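Predicted ATPase involved in replication control, Cdc46/Mcm family (Methanopyrus kandleri AV19, PDB 3F8T) probably binds ATP and single-stranded DNA and may act as a helicase in DNA replication. Local coordinates at residues A[119-124]-A[146-151]; A[161-166]-A[170-175]; A[359-364]-A[372-377]. The protein carries 2 engineered substitutions. All coordinates share one frame; numbering follows the deposited sequence.

In the fold
Contacts 1 and 2 belong to one OB-fold barrel, and their centres lie about 4 Å apart. Contact 1 spans the interior between strands 118-130 and 145-149; contact 2 is the hairpin of strands 160-168 and 171-174, whose two strands are sheet neighbours of those. A salt bridge from R149 NE to D173 OD1 (2.7 Å) ties the second segments of the two contacts together. Contact 3 lies in the MCM P-loop domain, on the opposite side of the chain's centre. Its centre is about 42 Å from that of contact 1 and 46 Å from that of contact 2, and the nearest atoms are still about 23 and 27 Å away.

Contact 1. Residues A[119-124]-A[146-151]; sequences ISIEGV and VAVRLH
I121 meets V146 and V148 through a single methyl group, and the contact is wholly apolar. The CB of I121 points toward strand 145-149 but does not itself touch it. From there CG1 takes the position between the backbone N and the carbonyl carbon (chi1 61°), and the chain then runs extended, which carries the terminal methyl inward, toward strand 145-149. CG1 lies against L172, not against 146-151. Only at the tip is the partner strand met: I121 CD1 comes to 3.7 Å from V146 CG1 and 3.9 Å from V146 CB, the two side chains reaching tip to tip. The same methyl is 4.1 Å from V148 CG2, so it is shared between two residues spaced two apart on the same face of strand 145-149. The backbones remain well separated, with 8.6 Å between I121 CA and V146 CA, as suits strands that face each other through a barrel interior instead of pairing edge to edge. Around this small junction V139 of strand 134-140 and I163 of strand 160-168 pack on both I121 and V148, L172 of strand 171-174 packs on I121, and I111 from a preceding loop also packs on I121.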
# COMPACT_ATOMS: atom_id res chain seq x y z
N ILE A 119 23.00 4.83 6.14
CA ILE A 119 22.19 3.84 5.44
C ILE A 119 20.85 4.45 5.03
O ILE A 119 20.50 5.53 5.50
CB ILE A 119 21.92 2.57 6.33
CG1 ILE A 119 20.90 2.88 7.44
CG2 ILE A 119 23.24 2.01 6.91
CD1 ILE A 119 20.21 1.66 8.02
N SER A 120 20.11 3.75 4.17
CA SER A 120 18.68 4.03 4.06
C SER A 120 17.88 2.79 4.44
O SER A 120 18.37 1.65 4.32
CB SER A 120 18.29 4.54 2.66
OG SER A 120 18.06 3.48 1.76
N ILE A 121 16.69 3.02 4.99
CA ILE A 121 15.69 1.97 5.15
C ILE A 121 14.46 2.33 4.34
O ILE A 121 14.25 3.51 4.02
CB ILE A 121 15.32 1.71 6.65
CG1 ILE A 121 14.71 2.95 7.32
CG2 ILE A 121 16.54 1.20 7.40
CD1 ILE A 121 14.02 2.67 8.68
N GLU A 122 13.66 1.33 4.00
CA GLU A 122 12.40 1.59 3.34
C GLU A 122 11.34 0.66 3.90
O GLU A 122 11.57 -0.54 4.05
CB GLU A 122 12.56 1.38 1.84
CG GLU A 122 11.33 1.72 1.02
CD GLU A 122 11.57 1.45 -0.45
OE1 GLU A 122 11.67 0.26 -0.82
OE2 GLU A 122 11.69 2.41 -1.23
N GLY A 123 10.18 1.24 4.23
CA GLY A 123 9.04 0.44 4.64
C GLY A 123 7.86 1.26 5.12
O GLY A 123 7.74 2.44 4.79
N VAL A 124 6.99 0.62 5.89
CA VAL A 124 5.71 1.21 6.33
C VAL A 124 5.82 1.65 7.77
O VAL A 124 6.31 0.90 8.61
CB VAL A 124 4.51 0.22 6.14
CG1 VAL A 124 3.19 0.81 6.69
CG2 VAL A 124 4.33 -0.14 4.66
N VAL A 146 12.07 -1.06 12.90
CA VAL A 146 13.24 -0.19 13.10
C VAL A 146 12.83 1.07 13.84
O VAL A 146 11.90 1.76 13.43
CB VAL A 146 13.88 0.19 11.73
CG1 VAL A 146 15.01 1.21 11.91
CG2 VAL A 146 14.38 -1.07 11.03
N ALA A 147 13.51 1.38 14.95
CA ALA A 147 13.23 2.62 15.68
C ALA A 147 13.95 3.76 14.99
O ALA A 147 15.11 3.60 14.57
CB ALA A 147 13.69 2.50 17.16
N VAL A 148 13.28 4.91 14.89
CA VAL A 148 13.80 6.10 14.19
C VAL A 148 13.62 7.36 15.03
O VAL A 148 12.51 7.66 15.49
CB VAL A 148 13.10 6.32 12.80
CG1 VAL A 148 13.76 7.45 12.04
CG2 VAL A 148 13.10 5.03 11.95
N ARG A 149 14.72 8.09 15.25
CA ARG A 149 14.68 9.44 15.83
C ARG A 149 14.54 10.39 14.67
O ARG A 149 15.38 10.40 13.76
CB ARG A 149 15.94 9.74 16.65
CG ARG A 149 15.92 9.16 18.06
CD ARG A 149 17.16 9.61 18.86
NE ARG A 149 18.36 8.94 18.38
CZ ARG A 149 18.85 7.81 18.88
NH1 ARG A 149 18.26 7.21 19.91
NH2 ARG A 149 19.93 7.26 18.34
N LEU A 150 13.46 11.17 14.68
CA LEU A 150 13.05 11.91 13.48
C LEU A 150 13.75 13.25 13.26
O LEU A 150 13.88 13.69 12.12
CB LEU A 150 11.52 12.09 13.44
CG LEU A 150 10.71 10.80 13.25
CD1 LEU A 150 9.25 11.06 13.56
CD2 LEU A 150 10.87 10.24 11.84
N HIS A 151 14.17 13.90 14.35
CA HIS A 151 14.90 15.18 14.23
C HIS A 151 14.17 16.19 13.34
O HIS A 151 14.77 16.79 12.44
CB HIS A 151 16.33 14.94 13.71
CG HIS A 151 17.13 13.99 14.55
ND1 HIS A 151 17.47 14.27 15.86
CD2 HIS A 151 17.65 12.77 14.27
CE1 HIS A 151 18.17 13.25 16.35
NE2 HIS A 151 18.29 12.33 15.40

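Contact 2. Residues A[161-166]-A[170-175]; sequences VEILGI and ATLDAL
L172 and I163 cross obliquely on one side of the hairpin, and L175 crosses I166 on the other, with the bare backbone of G165 between. In L172, chi1 of -175° sets CG beside the carbonyl carbon, and chi2 of 68° then sends the two methyls to different partners: CD1 lies 3.6 Å from G165 C, and CD2 lies 3.8 Å from I163 CG2. That isoleucine methyl also meets A174 CB at 3.7 Å. Across G165, L175 brings its own CD1 to 4.0 Å from G165 CA, so the glycine CA is sandwiched between methyls of two leucines; L175 CD1 reaches I166 CG1 at 4.2 Å. With L172 cut back to an alanine, the G165 backbone would probably lose its cover on that side and the I163 methyl one of its partners. Three backbone bonds hold the strands: L175 N to L164 O at 2.7 Å, and a reciprocal pair between I166 and D173. The D173 carboxylate is taken up by R149, in a salt bridge, and by H151. With strand 171-174 antiparallel to 160-168 but parallel to 145-149, and 160-168 returning to 118-130, the hairpin closes the five-stranded barrel of an OB fold.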
# COMPACT_ATOMS: atom_id res chain seq x y z
N VAL A 161 7.80 4.94 3.33
CA VAL A 161 8.87 5.93 3.31
C VAL A 161 10.24 5.31 3.03
O VAL A 161 10.47 4.14 3.31
CB VAL A 161 8.91 6.72 4.66
CG1 VAL A 161 7.59 7.45 4.89
CG2 VAL A 161 9.20 5.77 5.84
N GLU A 162 11.12 6.10 2.42
CA GLU A 162 12.55 5.81 2.48
C GLU A 162 13.19 6.84 3.40
O GLU A 162 12.97 8.06 3.25
CB GLU A 162 13.22 5.80 1.10
CG GLU A 162 14.68 5.29 1.16
CD GLU A 162 15.30 4.97 -0.20
OE1 GLU A 162 14.84 5.53 -1.22
OE2 GLU A 162 16.28 4.17 -0.24
N ILE A 163 13.97 6.35 4.36
CA ILE A 163 14.60 7.22 5.35
C ILE A 163 16.09 7.03 5.28
O ILE A 163 16.60 5.91 5.43
CB ILE A 163 14.13 6.94 6.81
CG1 ILE A 163 12.62 7.03 6.93
CG2 ILE A 163 14.79 7.95 7.81
CD1 ILE A 163 12.09 6.80 8.35
N LEU A 164 16.79 8.13 5.06
CA LEU A 164 18.23 8.13 5.11
C LEU A 164 18.65 8.59 6.49
O LEU A 164 18.04 9.50 7.06
CB LEU A 164 18.74 9.09 4.05
CG LEU A 164 19.97 8.61 3.31
CD1 LEU A 164 19.70 8.70 1.81
CD2 LEU A 164 21.13 9.47 3.72
N GLY A 165 19.70 7.98 7.03
CA GLY A 165 20.15 8.31 8.36
C GLY A 165 21.42 7.62 8.78
O GLY A 165 21.99 6.85 8.03
N ILE A 166 21.84 7.90 10.00
CA ILE A 166 23.00 7.23 10.57
C ILE A 166 22.53 6.36 11.77
O ILE A 166 21.79 6.83 12.63
CB ILE A 166 24.09 8.25 10.97
CG1 ILE A 166 24.67 8.93 9.71
CG2 ILE A 166 25.23 7.54 11.71
CD1 ILE A 166 25.49 10.20 10.00
N ALA A 170 21.12 0.65 17.48
CA ALA A 170 19.84 0.08 17.06
C ALA A 170 18.72 1.10 16.82
O ALA A 170 17.55 0.73 16.75
CB ALA A 170 19.37 -1.03 18.04
N THR A 171 19.09 2.38 16.69
CA THR A 171 18.17 3.45 16.28
C THR A 171 18.75 4.20 15.07
O THR A 171 19.94 4.53 15.03
CB THR A 171 17.87 4.45 17.43
OG1 THR A 171 17.18 3.78 18.49
CG2 THR A 171 17.01 5.63 16.95
N LEU A 172 17.89 4.48 14.09
CA LEU A 172 18.28 5.26 12.93
C LEU A 172 18.02 6.72 13.23
O LEU A 172 16.88 7.11 13.50
CB LEU A 172 17.50 4.82 11.68
CG LEU A 172 17.90 5.48 10.36
CD1 LEU A 172 19.30 5.01 9.94
CD2 LEU A 172 16.90 5.17 9.27
N ASP A 173 19.08 7.53 13.22
CA ASP A 173 18.94 8.97 13.32
C ASP A 173 18.69 9.54 11.94
O ASP A 173 19.59 9.64 11.12
CB ASP A 173 20.19 9.61 13.95
CG ASP A 173 20.22 9.43 15.45
OD1 ASP A 173 19.31 9.97 16.12
OD2 ASP A 173 21.15 8.77 15.97
N ALA A 174 17.45 9.93 11.69
CA ALA A 174 17.02 10.37 10.37
C ALA A 174 17.72 11.66 9.93
O ALA A 174 17.82 12.62 10.71
CB ALA A 174 15.48 10.52 10.34
N LEU A 175 18.20 11.65 8.70
CA LEU A 175 18.73 12.84 8.02
C LEU A 175 17.74 13.38 7.00
O LEU A 175 17.63 14.59 6.81
CB LEU A 175 20.05 12.51 7.32
CG LEU A 175 21.24 12.21 8.22
CD1 LEU A 175 22.34 11.55 7.41
CD2 LEU A 175 21.76 13.49 8.92

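Contact 3. Residues A[359-364]-A[372-377]; sequences ARIDLD and DLIAFL
I361 presses its terminal methyl against two residues of strand 373-376, I374 and F376, and this small apolar cluster is the tight part of the contact. With CG1 beside the backbone N and the chain extended beyond it (chi2 173°), I361 CD1 arrives 3.6 Å from F376 CE2. It approaches the ring obliquely, and the two side chains cross at about a right angle. The same methyl meets I374 tip to tip, 4.1 Å from both I374 CG2 and I374 CD1. I374 CG2 in turn lies over one face of the F376 ring, 3.6 Å above its plane and offset toward the rim. Away from this cluster the segments part. R360 swings its guanidinium group near the ring without touching it, NH2 staying 4.9 Å from F376 CD2, while its NH1 bonds to G349 O. D362, at the centre of an inverse gamma turn, lies on the solvent side, and D364 caps the N-terminus of helix 365-368 through F367 N. L368 of that helix packs on both I361 and I374, and Y486 of helix 473-489 also covers I374. Strand 373-376 is one of the two edge strands of the five-stranded parallel sheet of the P-loop domain within this chain. Because the loop meets it through carbon atoms alone, the fit here rests on shape and burial, and directional polar bonds are left to the flanking residues.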
# COMPACT_ATOMS: atom_id res chain seq x y z
N ALA A 359 -30.03 -14.24 2.25
CA ALA A 359 -30.82 -14.19 3.47
C ALA A 359 -30.14 -14.92 4.63
O ALA A 359 -30.42 -14.62 5.79
CB ALA A 359 -32.23 -14.74 3.23
N ARG A 360 -29.25 -15.85 4.31
CA ARG A 360 -28.53 -16.63 5.32
C ARG A 360 -27.33 -15.90 5.93
O ARG A 360 -26.76 -16.36 6.92
CB ARG A 360 -28.08 -17.98 4.75
CG ARG A 360 -29.22 -18.94 4.41
CD ARG A 360 -28.69 -20.19 3.72
NE ARG A 360 -27.74 -19.88 2.65
CZ ARG A 360 -26.48 -20.34 2.59
NH1 ARG A 360 -26.02 -21.17 3.53
NH2 ARG A 360 -25.69 -19.98 1.58
N ILE A 361 -26.94 -14.79 5.33
CA ILE A 361 -25.85 -13.96 5.85
C ILE A 361 -26.37 -13.11 7.00
O ILE A 361 -27.22 -12.24 6.80
CB ILE A 361 -25.28 -13.03 4.75
CG1 ILE A 361 -24.72 -13.86 3.59
CG2 ILE A 361 -24.21 -12.10 5.32
CD1 ILE A 361 -24.30 -13.03 2.40
N ASP A 362 -25.88 -13.36 8.21
CA ASP A 362 -26.26 -12.52 9.35
C ASP A 362 -25.34 -11.28 9.46
O ASP A 362 -24.31 -11.29 10.13
CB ASP A 362 -26.41 -13.32 10.66
CG ASP A 362 -25.08 -13.53 11.40
OD1 ASP A 362 -24.15 -14.12 10.81
OD2 ASP A 362 -24.99 -13.12 12.58
N LEU A 363 -25.74 -10.25 8.73
CA LEU A 363 -25.11 -8.94 8.73
C LEU A 363 -26.21 -8.00 8.31
O LEU A 363 -27.05 -8.36 7.48
CB LEU A 363 -24.00 -8.85 7.70
CG LEU A 363 -22.56 -9.29 7.96
CD1 LEU A 363 -21.75 -9.08 6.68
CD2 LEU A 363 -21.92 -8.54 9.12
N ASP A 364 -26.21 -6.78 8.84
CA ASP A 364 -27.27 -5.84 8.51
C ASP A 364 -27.21 -5.42 7.05
O ASP A 364 -26.14 -5.40 6.43
CB ASP A 364 -27.28 -4.63 9.45
CG ASP A 364 -26.01 -3.84 9.39
OD1 ASP A 364 -26.03 -2.76 8.77
OD2 ASP A 364 -25.00 -4.32 9.92
N ASP A 372 -19.09 -4.50 -3.10
CA ASP A 372 -19.39 -4.56 -4.53
C ASP A 372 -19.94 -5.93 -4.94
O ASP A 372 -20.80 -6.02 -5.79
CB ASP A 372 -18.13 -4.25 -5.33
CG ASP A 372 -17.64 -2.81 -5.10
OD1 ASP A 372 -18.15 -1.90 -5.78
OD2 ASP A 372 -16.74 -2.60 -4.25
N LEU A 373 -19.40 -6.99 -4.35
CA LEU A 373 -19.74 -8.34 -4.77
C LEU A 373 -19.76 -9.26 -3.57
O LEU A 373 -18.93 -9.14 -2.68
CB LEU A 373 -18.70 -8.89 -5.75
CG LEU A 373 -18.47 -8.15 -7.07
CD1 LEU A 373 -17.09 -8.43 -7.63
CD2 LEU A 373 -19.56 -8.51 -8.07
N ILE A 374 -20.71 -10.19 -3.57
CA ILE A 374 -20.66 -11.29 -2.62
C ILE A 374 -20.46 -12.56 -3.42
O ILE A 374 -21.21 -12.84 -4.35
CB ILE A 374 -21.94 -11.40 -1.74
CG1 ILE A 374 -22.27 -10.04 -1.11
CG2 ILE A 374 -21.73 -12.54 -0.70
CD1 ILE A 374 -23.52 -10.02 -0.21
N ALA A 375 -19.43 -13.31 -3.06
CA ALA A 375 -19.09 -14.56 -3.73
C ALA A 375 -19.56 -15.74 -2.87
O ALA A 375 -18.94 -16.07 -1.84
CB ALA A 375 -17.59 -14.62 -3.98
N PHE A 376 -20.68 -16.32 -3.27
CA PHE A 376 -21.28 -17.46 -2.57
C PHE A 376 -20.60 -18.71 -3.07
O PHE A 376 -20.84 -19.15 -4.19
CB PHE A 376 -22.79 -17.53 -2.81
CG PHE A 376 -23.54 -16.31 -2.35
CD1 PHE A 376 -23.85 -15.29 -3.24
CD2 PHE A 376 -23.94 -16.19 -1.02
CE1 PHE A 376 -24.52 -14.15 -2.81
CE2 PHE A 376 -24.61 -15.08 -0.59
CZ PHE A 376 -24.91 -14.05 -1.48
N LEU A 377 -19.72 -19.28 -2.24
CA LEU A 377 -18.98 -20.47 -2.63
C LEU A 377 -19.92 -21.68 -2.64
O LEU A 377 -20.88 -21.73 -1.87
CB LEU A 377 -17.80 -20.71 -1.68
CG LEU A 377 -16.86 -19.55 -1.32
CD1 LEU A 377 -15.63 -20.08 -0.61
CD2 LEU A 377 -16.46 -18.75 -2.54